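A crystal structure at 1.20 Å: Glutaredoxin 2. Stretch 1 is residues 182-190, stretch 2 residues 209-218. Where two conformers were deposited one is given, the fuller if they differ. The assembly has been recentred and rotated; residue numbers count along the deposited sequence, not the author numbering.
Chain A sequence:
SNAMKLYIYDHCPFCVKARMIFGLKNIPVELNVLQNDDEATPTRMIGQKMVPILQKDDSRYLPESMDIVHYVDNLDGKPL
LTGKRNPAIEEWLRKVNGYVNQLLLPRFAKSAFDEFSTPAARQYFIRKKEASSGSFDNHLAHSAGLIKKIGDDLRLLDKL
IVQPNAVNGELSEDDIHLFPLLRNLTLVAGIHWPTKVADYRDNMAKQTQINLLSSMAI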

# COMPACT_ATOMS: atom_id res chain seq x y z
N LEU A 182 6.88 -0.92 1.16
CA LEU A 182 7.89 -0.02 1.67
C LEU A 182 7.25 1.22 2.31
O LEU A 182 7.70 1.68 3.35
N ARG A 183 6.25 1.78 1.64
CA ARG A 183 5.55 2.95 2.16
C ARG A 183 5.01 2.67 3.56
O ARG A 183 5.21 3.44 4.50
N ASN A 184 4.24 1.31 3.81
CA ASN A 184 3.70 1.00 5.10
C ASN A 184 4.80 0.72 6.13
O ASN A 184 4.63 0.98 7.32
N LEU A 185 5.96 0.23 5.68
CA LEU A 185 7.09 0.01 6.57
C LEU A 185 7.64 1.29 7.18
O LEU A 185 8.26 1.25 8.24
N THR A 186 7.39 2.44 6.57
CA THR A 186 7.84 3.70 7.15
C THR A 186 7.09 4.04 8.45
O THR A 186 7.50 4.94 9.17
N LEU A 187 6.00 3.32 8.74
CA LEU A 187 5.31 3.50 10.02
C LEU A 187 6.09 2.82 11.16
O LEU A 187 5.78 3.06 12.34
N VAL A 188 7.03 1.95 10.83
CA VAL A 188 7.76 1.19 11.83
C VAL A 188 9.06 1.89 12.22
O VAL A 188 10.06 1.81 11.51
N ALA A 189 9.04 2.57 13.37
CA ALA A 189 10.25 3.17 13.91
C ALA A 189 11.27 2.06 14.21
O ALA A 189 10.91 1.03 14.76
N GLY A 190 12.51 2.27 13.82
CA GLY A 190 13.62 1.41 14.17
C GLY A 190 14.30 0.69 13.03
O GLY A 190 15.38 0.13 13.19
N GLN A 209 2.88 10.71 -5.71
CA GLN A 209 2.02 11.63 -4.92
C GLN A 209 1.39 10.90 -3.74
O GLN A 209 0.22 11.14 -3.41
N ILE A 210 2.13 9.99 -3.14
CA ILE A 210 1.64 9.23 -1.98
C ILE A 210 2.63 9.44 -0.86
O ILE A 210 3.82 9.24 -1.02
N ASN A 211 2.13 9.86 0.30
CA ASN A 211 2.97 10.17 1.44
C ASN A 211 3.59 8.99 2.10
O ASN A 211 3.00 7.94 2.21
N LEU A 212 4.81 9.19 2.59
CA LEU A 212 5.41 8.23 3.52
C LEU A 212 4.85 8.54 4.91
O LEU A 212 4.28 9.61 5.16
N LEU A 213 5.05 7.61 5.83
CA LEU A 213 4.43 7.65 7.17
C LEU A 213 5.41 7.89 8.30
O LEU A 213 5.06 7.77 9.46
N SER A 214 6.62 8.28 7.93
CA SER A 214 7.73 8.46 8.84
C SER A 214 7.42 9.45 9.95
O SER A 214 7.85 9.28 11.08
N SER A 215 6.68 10.49 9.63
CA SER A 215 6.36 11.51 10.64
C SER A 215 5.53 10.96 11.79
O SER A 215 5.48 11.59 12.85
N MSE A 216 4.85 9.82 11.60
CA MSE A 216 4.12 9.22 12.70
C MSE A 216 4.62 7.81 13.02
O MSE A 216 3.94 6.98 13.61
N ALA A 217 5.89 7.54 12.72
CA ALA A 217 6.45 6.21 12.97
C ALA A 217 6.44 5.92 14.46
O ALA A 217 6.75 6.79 15.29
N ILE A 218 6.14 4.67 14.77
CA ILE A 218 6.05 4.17 16.14
C ILE A 218 6.61 2.76 16.25
O ILE A 218 6.82 2.10 15.22
OXT ILE A 218 6.89 2.29 17.37

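Polar bonds pin the two stretches at three places, with apolar side chains filling the space between. At the first, the CA-to-CB bond of Arg 183 points sideways, but chi1 t (-175°), an off-well chi2 (-95°) and chi3 t carry its guanidinium to stretch 2. There Arg 183 NE donates to Asn 211 O at 2.6 Å with a nearly straight N-H...O angle of 166°. Arg 183 NH2 reaches Asn 211 OD1 at a very short 2.4 Å (138°), as the p rotamer of Asn 211 places OD1 at the edge of the guanidinium, near its plane; a second bond, from Arg 183 NH2 to Asn 211 O at 3.3 Å and 128°, is weak. Arg 183 NH1 finds its acceptor elsewhere in the structure. The opposite faces are covered by Ile 210 CG2, 3.7 Å from Arg 183 NE, and Leu 213 CD2, 3.8 Å from Arg 183 CZ.

Thr 186 points toward stretch 2 in rotamer p, and its hydroxyl is satisfied in both roles: Thr 186 OG1 donates to Arg 183 O at 2.5 Å and accepts from Leu 213 N at 2.8 Å (158°). Thr 186 OG1 thus links the backbone carbonyl of Arg 183 to the backbone amide of Leu 213.

Leu 213 (m, t) also points in, its CD1 lying 4.1 Å from Leu 187 CB. Leu 187 (t, p) brings CD1 to 3.8 Å from CG of selenomethionine Met 216.

At the C-terminus the backbone takes over. Ile 218 N donates to Leu 187 O (2.9 Å, 168°), and Ala 189 N to Ile 218 O (2.9 Å, 154°), while Ala 189 CB meets Ala 217 CB at 4.1 Å. The side chain of Ile 218 (p, t) starts away from stretch 1. Water 1 donates to Ala 189 O at 2.9 Å and Ile 218 OXT at 2.8 Å, bridging two acceptors.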

# COMPACT_ATOMS: atom_id res chain seq x y z
CB LEU A 182 8.90 0.38 0.59
CG LEU A 182 9.64 -0.76 -0.10
CD1 LEU A 182 10.59 -0.21 -1.14
CD2 LEU A 182 10.38 -1.65 0.90
CB ARG A 183 4.43 3.32 1.18
CG ARG A 183 3.64 4.59 1.47
CD ARG A 183 2.36 4.38 2.23
NE ARG A 183 1.66 5.66 2.36
CZ ARG A 183 0.39 5.79 2.71
NH1 ARG A 183 -0.35 4.73 3.04
NH2 ARG A 183 -0.14 6.99 2.75
CB ASN A 184 2.63 -0.06 4.96
CG ASN A 184 1.35 0.49 4.29
OD1 ASN A 184 1.14 1.71 4.22
ND2 ASN A 184 0.51 -0.41 3.80
CB LEU A 185 8.19 -0.81 5.92
CG LEU A 185 7.93 -2.30 5.82
CD1 LEU A 185 8.98 -2.97 4.91
CD2 LEU A 185 7.92 -2.96 7.19
CB THR A 186 7.81 4.89 6.17
OG1 THR A 186 6.47 5.20 5.79
CG2 THR A 186 8.67 4.64 4.97
CB LEU A 187 3.91 2.90 9.94
CG LEU A 187 2.93 3.22 11.08
CD1 LEU A 187 2.66 4.69 11.13
CD2 LEU A 187 1.65 2.43 10.86
CB VAL A 188 8.09 -0.25 11.32
CG1 VAL A 188 8.73 -1.06 12.42
CG2 VAL A 188 6.83 -0.93 10.79
CB ALA A 189 9.93 3.95 15.20
CB GLN A 209 0.94 12.31 -5.77
CG GLN A 209 1.45 13.20 -6.87
CD GLN A 209 2.00 14.54 -6.40
OE1 GLN A 209 2.13 14.80 -5.21
NE2 GLN A 209 2.33 15.38 -7.35
CB ILE A 210 1.47 7.73 -2.30
CG1 ILE A 210 0.46 7.52 -3.43
CG2 ILE A 210 1.11 6.96 -1.03
CD1 ILE A 210 0.48 6.15 -4.07
CB ASN A 211 2.12 10.92 2.49
CG ASN A 211 1.05 10.03 3.18
OD1 ASN A 211 0.26 9.30 2.52
ND2 ASN A 211 0.96 10.13 4.47
CB LEU A 212 6.91 8.32 3.50
CG LEU A 212 7.54 8.02 2.14
CD1 LEU A 212 9.04 8.18 2.23
CD2 LEU A 212 7.18 6.64 1.64
CB LEU A 213 3.71 6.33 7.41
CG LEU A 213 2.72 5.89 6.32
CD1 LEU A 213 2.18 4.49 6.62
CD2 LEU A 213 1.59 6.90 6.11
CB SER A 214 8.94 8.92 8.02
OG SER A 214 9.07 8.16 6.82
CB SER A 215 5.68 12.73 10.04
OG SER A 215 4.39 12.43 9.57
CB MSE A 216 2.64 9.26 12.47
CG MSE A 216 2.14 8.41 11.36
SE MSE A 216 0.18 8.48 11.24
CE MSE A 216 0.02 7.59 9.59
CB ALA A 217 7.86 6.15 12.45
CB ILE A 218 4.59 4.16 16.65
CG1 ILE A 218 3.64 3.48 15.66
CG2 ILE A 218 4.11 5.60 16.94
CD1 ILE A 218 2.26 3.19 16.24
O HOH W 1 8.90 0.41 16.77